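PDB 5XN8: glycerol Dehydrogenase, which catalyses the NAD-dependent oxidation of glycerol to dihydroxyacetone, most likely with a broader range that takes in other small diols. Local coordinates for residues Ser119-Thr124 with Ile243-Ser248. Sequence-based numbering, arbitrary orientation.
Sequences STDAPT and IGFESS
Asp121 meets the ring of Phe245 at the cleft of an iron-containing alcohol dehydrogenase fold, where the loop between strands 111-115 and 127-131 of the nucleotide-binding part faces the end of helix 228-247 in the helical part. The carboxylate and the ring cross obliquely, planes 33° apart, with Asp121 OD2 coming beside Phe245 CD2 at 3.3 Å. CB of Asp121 already points toward the helix, and a chi1 of 59° then sets CG between the backbone N and the carbonyl carbon, bringing the carboxylate beside CD2. The backbone O of Asp121 reaches the ring's edge in its plane, 3.5 Å from Phe245 CE2. Over one ring face, Glu246 CB stands 4.3 Å above the plane.

Asp121 is buried, and two of its polar atoms are held from outside the loop: OD2 is hydrogen-bonded to OG of Ser241, one turn before Phe245 on helix 228-247, while the backbone N bonds to OD2 of Asp171, a ligand of the zinc ion seen with His254 and His271. The Asp121 side chain lies about 4 Å from this metal at its nearest atoms, consistent with its probable role in glycerol binding. Just before it, Thr120 closes an ST turn, OG1 accepting from Ala122 N at 3.2 Å and 151°.

Farther along, the link is solvent-mediated. Glu246, its carboxylate also bonded to Ala126 N through OE2 and to Asn146 ND2 through OE1, takes a hydrogen bond at OE1 from a water 3.1 Å away, and the same water is hydrogen-bonded to Thr124 OG1 at 2.6 Å.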
loop_
_atom_site.group_PDB
_atom_site.type_symbol
_atom_site.label_atom_id
_atom_site.label_comp_id
_atom_site.label_asym_id
_atom_site.label_seq_id
_atom_site.Cartn_x
_atom_site.Cartn_y
_atom_site.Cartn_z
ATOM N N SER A 119 -24.550 -20.812 -22.887
ATOM C CA SER A 119 -24.339 -19.687 -23.818
ATOM C C SER A 119 -25.182 -18.436 -23.559
ATOM O O SER A 119 -24.960 -17.408 -24.199
ATOM C CB SER A 119 -24.584 -20.167 -25.247
ATOM O OG SER A 119 -25.904 -20.662 -25.386
ATOM N N THR A 120 -26.151 -18.532 -22.648
ATOM C CA THR A 120 -26.999 -17.415 -22.246
ATOM C C THR A 120 -27.314 -17.535 -20.761
ATOM O O THR A 120 -27.040 -18.571 -20.144
ATOM C CB THR A 120 -28.325 -17.360 -23.045
ATOM O OG1 THR A 120 -29.081 -16.222 -22.626
ATOM C CG2 THR A 120 -29.145 -18.666 -22.908
ATOM N N ASP A 121 -27.886 -16.468 -20.201
ATOM C CA ASP A 121 -28.341 -16.438 -18.804
ATOM C C ASP A 121 -29.875 -16.527 -18.695
ATOM O O ASP A 121 -30.446 -16.298 -17.622
ATOM C CB ASP A 121 -27.774 -15.206 -18.072
ATOM C CG ASP A 121 -28.180 -13.876 -18.706
ATOM O OD1 ASP A 121 -28.878 -13.875 -19.747
ATOM O OD2 ASP A 121 -27.776 -12.822 -18.138
ATOM N N ALA A 122 -30.518 -16.900 -19.810
ATOM C CA ALA A 122 -31.951 -17.124 -19.870
ATOM C C ALA A 122 -32.477 -18.269 -18.987
ATOM O O ALA A 122 -33.551 -18.116 -18.417
ATOM C CB ALA A 122 -32.387 -17.353 -21.317
ATOM N N PRO A 123 -31.745 -19.409 -18.880
ATOM C CA PRO A 123 -32.307 -20.594 -18.204
ATOM C C PRO A 123 -32.972 -20.380 -16.829
ATOM O O PRO A 123 -33.994 -21.009 -16.564
ATOM C CB PRO A 123 -31.096 -21.518 -18.068
ATOM C CG PRO A 123 -30.256 -21.197 -19.252
ATOM C CD PRO A 123 -30.442 -19.724 -19.506
ATOM N N THR A 124 -32.411 -19.507 -15.986
ATOM C CA THR A 124 -32.967 -19.235 -14.651
ATOM C C THR A 124 -34.137 -18.244 -14.654
ATOM O O THR A 124 -34.902 -18.194 -13.681
ATOM C CB THR A 124 -31.894 -18.666 -13.678
ATOM O OG1 THR A 124 -31.458 -17.380 -14.133
ATOM C CG2 THR A 124 -30.688 -19.588 -13.576
ATOM N N ILE A 243 -29.615 -14.203 -12.089
ATOM C CA ILE A 243 -30.143 -13.421 -10.949
ATOM C C ILE A 243 -29.777 -11.954 -11.165
ATOM O O ILE A 243 -30.584 -11.066 -10.913
ATOM C CB ILE A 243 -29.582 -13.900 -9.580
ATOM C CG1 ILE A 243 -29.959 -15.355 -9.264
ATOM C CG2 ILE A 243 -30.042 -12.988 -8.444
ATOM C CD1 ILE A 243 -31.434 -15.640 -9.142
ATOM N N GLY A 244 -28.556 -11.715 -11.639
ATOM C CA GLY A 244 -28.072 -10.374 -11.943
ATOM C C GLY A 244 -28.932 -9.544 -12.874
ATOM O O GLY A 244 -29.237 -8.407 -12.554
ATOM N N PHE A 245 -29.348 -10.092 -14.014
ATOM C CA PHE A 245 -30.111 -9.291 -14.990
ATOM C C PHE A 245 -31.585 -9.132 -14.587
ATOM O O PHE A 245 -32.161 -8.047 -14.743
ATOM C CB PHE A 245 -29.926 -9.819 -16.434
ATOM C CG PHE A 245 -31.002 -10.772 -16.912
ATOM C CD1 PHE A 245 -32.203 -10.291 -17.415
ATOM C CD2 PHE A 245 -30.793 -12.148 -16.894
ATOM C CE1 PHE A 245 -33.188 -11.162 -17.866
ATOM C CE2 PHE A 245 -31.772 -13.023 -17.337
ATOM C CZ PHE A 245 -32.975 -12.534 -17.826
ATOM N N GLU A 246 -32.181 -10.204 -14.066
ATOM C CA GLU A 246 -33.613 -10.225 -13.774
ATOM C C GLU A 246 -33.981 -9.435 -12.524
ATOM O O GLU A 246 -35.022 -8.769 -12.503
ATOM C CB GLU A 246 -34.107 -11.669 -13.638
ATOM C CG GLU A 246 -35.622 -11.799 -13.533
ATOM C CD GLU A 246 -36.080 -13.239 -13.530
ATOM O OE1 GLU A 246 -35.633 -14.012 -12.646
ATOM O OE2 GLU A 246 -36.890 -13.600 -14.416
ATOM N N SER A 247 -33.145 -9.532 -11.484
ATOM C CA SER A 247 -33.407 -8.905 -10.185
ATOM C C SER A 247 -32.547 -7.672 -9.867
ATOM O O SER A 247 -32.803 -6.991 -8.865
ATOM C CB SER A 247 -33.249 -9.945 -9.070
ATOM O OG SER A 247 -34.221 -10.971 -9.202
ATOM N N SER A 248 -31.536 -7.379 -10.684
ATOM C CA SER A 248 -30.779 -6.124 -10.550
ATOM C C SER A 248 -31.100 -5.175 -11.709
ATOM O O SER A 248 -31.402 -4.009 -11.471
ATOM C CB SER A 248 -29.276 -6.401 -10.425
ATOM O OG SER A 248 -28.678 -5.578 -9.435
HETATM O O HOH W 1 -32.985 -15.590 -13.099
#